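Local coordinates for uroporphyrinogen III cosynthase (HemD) (Helicobacter pylori, PDB 3P9Z), which probably catalyses the cyclisation of the linear tetrapyrrole hydroxymethylbilane to uroporphyrinogen III, a step of porphyrin and heme biosynthesis, at residues 36-44 against 108-116; 62-72 against 84-92. One frame throughout, in Å; residues are numbered along the deposited sequence. Where two conformers were deposited one is given.

Contact 1: residues 36-44 against 108-116; sequences TPFNALIFT and LEKKSVLYL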
# COMPACT_ATOMS: atom_id res chain seq x y z
N THR A 36 25.58 7.13 -0.92
CA THR A 36 26.93 6.59 -1.10
C THR A 36 27.33 5.37 -0.22
O THR A 36 27.94 4.44 -0.71
CB THR A 36 28.01 7.73 -1.01
OG1 THR A 36 27.70 8.75 -1.96
CG2 THR A 36 29.42 7.19 -1.29
N PRO A 37 27.00 5.39 1.10
CA PRO A 37 27.36 4.24 1.95
C PRO A 37 26.65 2.91 1.67
O PRO A 37 27.02 1.90 2.27
CB PRO A 37 26.99 4.71 3.36
CG PRO A 37 26.91 6.21 3.26
CD PRO A 37 26.42 6.49 1.89
N PHE A 38 25.64 2.91 0.79
CA PHE A 38 24.78 1.72 0.65
C PHE A 38 24.99 0.90 -0.62
O PHE A 38 25.04 1.46 -1.72
CB PHE A 38 23.29 2.11 0.78
CG PHE A 38 22.99 2.91 2.01
CD1 PHE A 38 22.79 2.28 3.24
CD2 PHE A 38 22.92 4.31 1.95
CE1 PHE A 38 22.54 3.03 4.38
CE2 PHE A 38 22.66 5.08 3.08
CZ PHE A 38 22.48 4.45 4.30
N ASN A 39 25.07 -0.42 -0.46
CA ASN A 39 25.13 -1.32 -1.63
C ASN A 39 23.89 -2.20 -1.82
O ASN A 39 23.88 -3.12 -2.65
CB ASN A 39 26.41 -2.19 -1.61
CG ASN A 39 26.60 -2.97 -0.31
OD1 ASN A 39 25.76 -2.92 0.61
ND2 ASN A 39 27.72 -3.68 -0.21
N ALA A 40 22.84 -1.91 -1.05
CA ALA A 40 21.55 -2.56 -1.22
C ALA A 40 20.42 -1.63 -0.82
O ALA A 40 20.51 -0.93 0.19
CB ALA A 40 21.47 -3.86 -0.38
N LEU A 41 19.36 -1.64 -1.61
CA LEU A 41 18.14 -0.94 -1.24
C LEU A 41 17.06 -1.99 -0.99
O LEU A 41 17.06 -3.06 -1.60
CB LEU A 41 17.67 -0.03 -2.37
CG LEU A 41 18.63 0.97 -3.03
CD1 LEU A 41 17.90 1.59 -4.21
CD2 LEU A 41 19.14 2.06 -2.07
N ILE A 42 16.12 -1.66 -0.12
CA ILE A 42 14.96 -2.51 0.04
C ILE A 42 13.66 -1.70 0.06
O ILE A 42 13.60 -0.62 0.65
CB ILE A 42 15.12 -3.50 1.23
CG1 ILE A 42 13.94 -4.50 1.28
CG2 ILE A 42 15.34 -2.78 2.58
CD1 ILE A 42 14.26 -5.71 2.07
N PHE A 43 12.66 -2.25 -0.63
CA PHE A 43 11.34 -1.66 -0.76
C PHE A 43 10.29 -2.70 -0.36
O PHE A 43 10.47 -3.89 -0.63
CB PHE A 43 11.08 -1.27 -2.23
CG PHE A 43 12.04 -0.24 -2.77
CD1 PHE A 43 13.29 -0.62 -3.25
CD2 PHE A 43 11.67 1.10 -2.83
CE1 PHE A 43 14.19 0.34 -3.77
CE2 PHE A 43 12.55 2.07 -3.36
CZ PHE A 43 13.81 1.69 -3.83
N THR A 44 9.23 -2.24 0.29
CA THR A 44 8.06 -3.08 0.58
C THR A 44 6.85 -2.62 -0.23
O THR A 44 5.90 -3.36 -0.36
CB THR A 44 7.67 -3.03 2.06
OG1 THR A 44 7.46 -1.66 2.43
CG2 THR A 44 8.75 -3.61 2.94
N LEU A 108 21.01 -10.34 2.24
CA LEU A 108 21.26 -9.01 2.80
C LEU A 108 22.33 -9.01 3.90
O LEU A 108 22.79 -7.95 4.33
CB LEU A 108 19.97 -8.39 3.32
CG LEU A 108 18.83 -8.16 2.33
CD1 LEU A 108 17.68 -7.41 3.01
CD2 LEU A 108 19.31 -7.40 1.08
N GLU A 109 22.71 -10.20 4.35
CA GLU A 109 23.76 -10.34 5.35
C GLU A 109 25.04 -9.77 4.75
O GLU A 109 25.32 -9.97 3.57
CB GLU A 109 23.95 -11.81 5.75
N LYS A 110 25.80 -9.04 5.56
CA LYS A 110 27.05 -8.41 5.14
C LYS A 110 26.87 -7.24 4.17
O LYS A 110 27.86 -6.76 3.59
CB LYS A 110 28.03 -9.44 4.56
CG LYS A 110 28.03 -10.80 5.27
CD LYS A 110 29.30 -11.05 6.05
CE LYS A 110 29.84 -12.42 5.73
NZ LYS A 110 30.80 -12.90 6.75
N LYS A 111 25.64 -6.75 4.01
CA LYS A 111 25.35 -5.58 3.16
C LYS A 111 25.00 -4.33 3.98
O LYS A 111 24.50 -4.45 5.09
CB LYS A 111 24.19 -5.87 2.20
CG LYS A 111 24.35 -7.08 1.27
CD LYS A 111 25.47 -6.93 0.27
CE LYS A 111 25.53 -8.13 -0.67
NZ LYS A 111 25.11 -7.74 -2.03
N SER A 112 25.26 -3.14 3.42
CA SER A 112 24.73 -1.87 3.95
C SER A 112 23.44 -1.52 3.22
O SER A 112 23.47 -1.16 2.05
CB SER A 112 25.72 -0.74 3.74
OG SER A 112 26.77 -0.84 4.67
N VAL A 113 22.32 -1.63 3.94
CA VAL A 113 20.98 -1.58 3.35
C VAL A 113 20.25 -0.26 3.65
O VAL A 113 20.26 0.25 4.79
CB VAL A 113 20.11 -2.76 3.85
CG1 VAL A 113 18.73 -2.74 3.18
CG2 VAL A 113 20.80 -4.11 3.61
N LEU A 114 19.62 0.29 2.62
CA LEU A 114 18.79 1.46 2.78
C LEU A 114 17.36 1.05 2.50
O LEU A 114 17.03 0.63 1.39
CB LEU A 114 19.21 2.57 1.81
CG LEU A 114 18.38 3.86 1.86
CD1 LEU A 114 18.36 4.52 3.28
CD2 LEU A 114 18.93 4.83 0.85
N TYR A 115 16.53 1.17 3.52
CA TYR A 115 15.11 0.85 3.42
C TYR A 115 14.31 2.12 3.10
O TYR A 115 14.21 3.02 3.93
CB TYR A 115 14.64 0.23 4.74
CG TYR A 115 13.17 -0.08 4.83
CD1 TYR A 115 12.43 -0.48 3.71
CD2 TYR A 115 12.52 -0.05 6.07
CE1 TYR A 115 11.07 -0.79 3.81
CE2 TYR A 115 11.17 -0.36 6.19
CZ TYR A 115 10.44 -0.73 5.07
OH TYR A 115 9.10 -1.04 5.21
N LEU A 116 13.73 2.18 1.91
CA LEU A 116 12.90 3.33 1.53
C LEU A 116 11.46 3.01 1.90
O LEU A 116 10.84 2.09 1.33
CB LEU A 116 13.09 3.68 0.04
CG LEU A 116 14.62 3.92 -0.14
CD1 LEU A 116 15.20 3.44 -1.45
CD2 LEU A 116 15.10 5.33 0.18
O HOH W 1 28.03 1.74 4.74
O HOH W 2 24.99 -5.25 -3.34
O HOH W 3 28.67 -4.78 2.33
O HOH W 4 8.83 0.53 0.74
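Ile42 and Val113 press together on one face of two parallel neighbouring strands, 40-43 and 112-116, in the sheet of one lobe of this two-lobed HemD fold. The closest approach, Ile42 CG2 to Val113 CG1 at 3.4 Å, is a close fit for two methyl groups. CG1 of Ile42 stands anti to the backbone N (chi1 -174°) and carries CD1 on to Leu108 CD1, which it meets crosswise. Ala40 and Tyr115 lie on this same face. The other face is apolar too: Leu41 and Leu114 run side by side, and Leu116 CD1 approaches Phe43 CZ, whose ring packs against helix 46-55. Between the faces runs the parallel ladder. Leu114 bonds to the residues flanking Leu41, its N to Ala40 O (2.9 Å) and its O receiving Ile42 N (2.9 Å), while Leu116 N continues to Ile42 O.

Toward the start of the strands the packing gives way to polar and watery contacts. Asn39 folds its amide back, CG lying between backbone N and carbonyl carbon (chi1 53°), and OD1 takes Ser112 N in its carbonyl plane at 2.9 Å. Water bridges Asn39 ND2 to Lys110 O, another links Asn39 O to Lys111 NZ, and a third joins Pro37 O to Ser112 OG. Phe38 still packs here: Leu114 CB sits over one face of its ring in a CH-pi contact, 3.9 Å from the centroid, and Pro37 CB lies beyond the opposite face. At the far end Tyr115 OH and Thr44 OG1 both hydrogen-bond a malonate ion, probably from the crystallisation liquor. There the Tyr115 ring turns its edge to the backbone, with CD1 3.3 Å from Ile42 O.

Contact 2: residues 62-72 against 84-92; sequences LKMLQNIPAYA and HHFKVAFMG
Phe86 lies with one ring face under Gln66 CG, a CH-pi contact 3.8 Å from the centroid and almost on the ring normal. It directly follows His85, the positive-phi C-prime residue of the Schellman motif that ends helix 75-83, so the chain leaving that helix turns back over the end of helix 60-66. Leu62 CD1 reaches Phe86 CZ from the same helix, and Val49 and Leu53 of helix 46-55 also touch the ring. The extended Gln66 side chain sends NE2 only weakly to His84 O, while OE1 receives Lys63 NZ.

Lys87 supplies a polar link. Its chain is extended as far as CD (chi1 180°), lies alongside Pro69 and bends at chi3 to bring NZ to two oxygens of one residue, Asn67 O at 2.7 Å and Asn67 OD1 at 2.9 Å. The ammonium stands above the plane of the side-chain amide. Beyond it the loop runs beside edge strand 70-72 through a single backbone bridge: Ala70 N bonds to Lys87 O at 2.7 Å, and Ala89 N to Ala70 O at 2.9 Å. Ala89 then plants its methyl on one face of the Tyr71 ring, and selenomethionine Met91 flanks that ring obliquely. At the outer end a water hydrogen-bonded to Tyr71 OH (2.7 Å) also donates to Phe90 O.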
# COMPACT_ATOMS: atom_id res chain seq x y z
N LEU A 62 18.91 10.21 -8.18
CA LEU A 62 18.07 9.15 -8.70
C LEU A 62 18.87 8.13 -9.53
O LEU A 62 18.66 6.92 -9.40
CB LEU A 62 16.90 9.71 -9.52
CG LEU A 62 15.99 8.69 -10.24
CD1 LEU A 62 15.35 7.70 -9.25
CD2 LEU A 62 14.94 9.37 -11.09
N LYS A 63 19.76 8.63 -10.39
CA LYS A 63 20.63 7.75 -11.17
C LYS A 63 21.45 6.86 -10.24
O LYS A 63 21.52 5.64 -10.49
CB LYS A 63 21.56 8.53 -12.12
CG LYS A 63 20.85 9.27 -13.26
CD LYS A 63 19.84 8.39 -14.03
CE LYS A 63 20.49 7.19 -14.75
NZ LYS A 63 19.58 6.00 -14.72
N MSE A 64 22.05 7.44 -9.19
CA MSE A 64 22.79 6.68 -8.18
C MSE A 64 21.92 5.56 -7.61
O MSE A 64 22.35 4.41 -7.52
CB MSE A 64 23.25 7.61 -7.04
CG MSE A 64 24.28 8.68 -7.42
SE MSE A 64 24.43 10.07 -6.05
CE MSE A 64 25.62 11.31 -6.99
N LEU A 65 20.71 5.93 -7.18
CA LEU A 65 19.76 4.99 -6.60
C LEU A 65 19.36 3.87 -7.58
O LEU A 65 19.18 2.71 -7.17
CB LEU A 65 18.50 5.71 -6.09
CG LEU A 65 18.58 6.49 -4.78
CD1 LEU A 65 17.28 7.20 -4.58
CD2 LEU A 65 18.88 5.62 -3.57
N GLN A 66 19.21 4.23 -8.85
CA GLN A 66 18.87 3.25 -9.88
C GLN A 66 20.04 2.30 -10.15
O GLN A 66 19.87 1.27 -10.83
CB GLN A 66 18.43 3.93 -11.17
CG GLN A 66 16.95 4.30 -11.15
CD GLN A 66 16.57 5.33 -12.21
OE1 GLN A 66 17.40 6.12 -12.68
NE2 GLN A 66 15.30 5.34 -12.58
N ASN A 67 21.21 2.66 -9.61
CA ASN A 67 22.43 1.88 -9.78
C ASN A 67 22.76 0.95 -8.61
O ASN A 67 23.68 0.16 -8.69
CB ASN A 67 23.61 2.83 -10.03
CG ASN A 67 24.85 2.10 -10.53
OD1 ASN A 67 24.81 1.36 -11.53
ND2 ASN A 67 25.97 2.29 -9.83
N ILE A 68 22.01 1.06 -7.52
CA ILE A 68 22.26 0.27 -6.32
C ILE A 68 21.33 -0.94 -6.31
O ILE A 68 20.11 -0.78 -6.37
CB ILE A 68 22.08 1.12 -5.02
CG1 ILE A 68 23.05 2.30 -5.02
CG2 ILE A 68 22.25 0.24 -3.76
CD1 ILE A 68 22.71 3.42 -4.00
N PRO A 69 21.90 -2.16 -6.25
CA PRO A 69 21.04 -3.36 -6.27
C PRO A 69 19.85 -3.25 -5.30
O PRO A 69 20.04 -2.95 -4.11
CB PRO A 69 21.99 -4.50 -5.90
CG PRO A 69 23.38 -3.99 -6.35
CD PRO A 69 23.34 -2.50 -6.10
N ALA A 70 18.65 -3.48 -5.83
CA ALA A 70 17.40 -3.30 -5.11
C ALA A 70 16.69 -4.64 -4.85
O ALA A 70 16.61 -5.50 -5.75
CB ALA A 70 16.47 -2.36 -5.89
N TYR A 71 16.21 -4.80 -3.62
CA TYR A 71 15.50 -5.98 -3.16
C TYR A 71 14.07 -5.58 -2.86
O TYR A 71 13.79 -4.41 -2.51
CB TYR A 71 16.17 -6.56 -1.92
CG TYR A 71 17.56 -7.12 -2.20
CD1 TYR A 71 17.75 -8.49 -2.36
CD2 TYR A 71 18.67 -6.28 -2.31
CE1 TYR A 71 19.00 -9.01 -2.61
CE2 TYR A 71 19.93 -6.78 -2.56
CZ TYR A 71 20.09 -8.14 -2.71
OH TYR A 71 21.31 -8.65 -2.98
N ALA A 72 13.15 -6.53 -3.03
CA ALA A 72 11.75 -6.27 -2.74
C ALA A 72 11.14 -7.49 -2.07
O ALA A 72 11.63 -8.60 -2.20
CB ALA A 72 11.00 -5.93 -4.01
N HIS A 84 10.72 0.43 -13.88
CA HIS A 84 11.14 1.83 -13.82
C HIS A 84 12.65 2.04 -13.74
O HIS A 84 13.11 3.03 -13.18
CB HIS A 84 10.37 2.58 -12.72
CG HIS A 84 8.92 2.75 -13.04
ND1 HIS A 84 8.44 3.77 -13.83
CD2 HIS A 84 7.84 2.01 -12.70
CE1 HIS A 84 7.13 3.66 -13.96
NE2 HIS A 84 6.74 2.59 -13.28
N HIS A 85 13.41 1.10 -14.31
CA HIS A 85 14.86 1.25 -14.55
C HIS A 85 15.76 1.18 -13.31
O HIS A 85 16.90 1.64 -13.33
CB HIS A 85 15.13 2.51 -15.40
CG HIS A 85 14.30 2.58 -16.65
ND1 HIS A 85 13.68 3.73 -17.07
CD2 HIS A 85 13.96 1.62 -17.54
CE1 HIS A 85 13.01 3.48 -18.18
NE2 HIS A 85 13.16 2.21 -18.49
N PHE A 86 15.26 0.59 -12.24
CA PHE A 86 16.10 0.32 -11.08
C PHE A 86 16.87 -0.96 -11.36
O PHE A 86 16.46 -1.77 -12.19
CB PHE A 86 15.27 0.23 -9.81
CG PHE A 86 14.82 1.57 -9.29
CD1 PHE A 86 13.74 2.23 -9.88
CD2 PHE A 86 15.47 2.17 -8.22
CE1 PHE A 86 13.32 3.48 -9.40
CE2 PHE A 86 15.06 3.42 -7.74
CZ PHE A 86 14.00 4.07 -8.32
N LYS A 87 18.01 -1.10 -10.70
CA LYS A 87 18.81 -2.31 -10.72
C LYS A 87 18.26 -3.35 -9.73
O LYS A 87 18.48 -3.27 -8.52
CB LYS A 87 20.26 -1.97 -10.38
CG LYS A 87 21.19 -3.17 -10.38
CD LYS A 87 22.60 -2.78 -9.97
CE LYS A 87 23.37 -2.17 -11.14
NZ LYS A 87 24.56 -1.43 -10.65
N VAL A 88 17.57 -4.36 -10.25
CA VAL A 88 16.98 -5.37 -9.37
C VAL A 88 17.98 -6.51 -9.08
O VAL A 88 18.48 -7.14 -10.01
CB VAL A 88 15.66 -5.94 -9.96
CG1 VAL A 88 15.04 -6.93 -9.01
CG2 VAL A 88 14.69 -4.78 -10.27
N ALA A 89 18.25 -6.76 -7.80
CA ALA A 89 19.19 -7.80 -7.40
C ALA A 89 18.68 -9.20 -7.68
O ALA A 89 17.47 -9.45 -7.68
CB ALA A 89 19.54 -7.65 -5.94
N PHE A 90 19.62 -10.11 -7.93
CA PHE A 90 19.36 -11.54 -8.03
C PHE A 90 18.71 -12.03 -6.73
O PHE A 90 19.27 -11.86 -5.66
CB PHE A 90 20.68 -12.29 -8.26
CG PHE A 90 20.53 -13.79 -8.34
CD1 PHE A 90 20.03 -14.40 -9.48
CD2 PHE A 90 20.89 -14.60 -7.25
CE1 PHE A 90 19.90 -15.80 -9.56
CE2 PHE A 90 20.77 -16.00 -7.31
CZ PHE A 90 20.27 -16.59 -8.47
N MSE A 91 17.51 -12.62 -6.83
CA MSE A 91 16.82 -13.11 -5.63
C MSE A 91 16.53 -14.63 -5.66
O MSE A 91 15.69 -15.10 -4.89
CB MSE A 91 15.56 -12.30 -5.34
CG MSE A 91 15.83 -10.93 -4.67
SE MSE A 91 14.28 -9.69 -4.64
CE MSE A 91 14.17 -9.27 -6.54
N GLY A 92 17.21 -15.34 -6.53
CA GLY A 92 17.11 -16.76 -6.61
C GLY A 92 16.15 -17.29 -7.64
O GLY A 92 15.36 -16.59 -8.19
O HOH W 5 18.31 0.15 -7.99
O HOH W 6 21.64 -10.85 -4.48

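Overall arrangement
The two contacts build on one sheet. Strand 40-43 pairs with 112-116 in contact 1 and, along its other edge, with strand 70-72 of contact 2; Leu41 joins them, its N and O probably hydrogen-bonding to Pro69 O and Tyr71 N. Contact 1 is the more buried, a parallel ladder between apolar faces, with its waters gathered near the strand ends. Contact 2 borders the outermost strand and is partly buried: a loop adds one backbone bridge there, and Lys87 grips Asn67. In both, aromatic faces take aliphatic groups. Helix 46-55 backs both, through Phe43 and Leu116 in the first and Phe86 in the second.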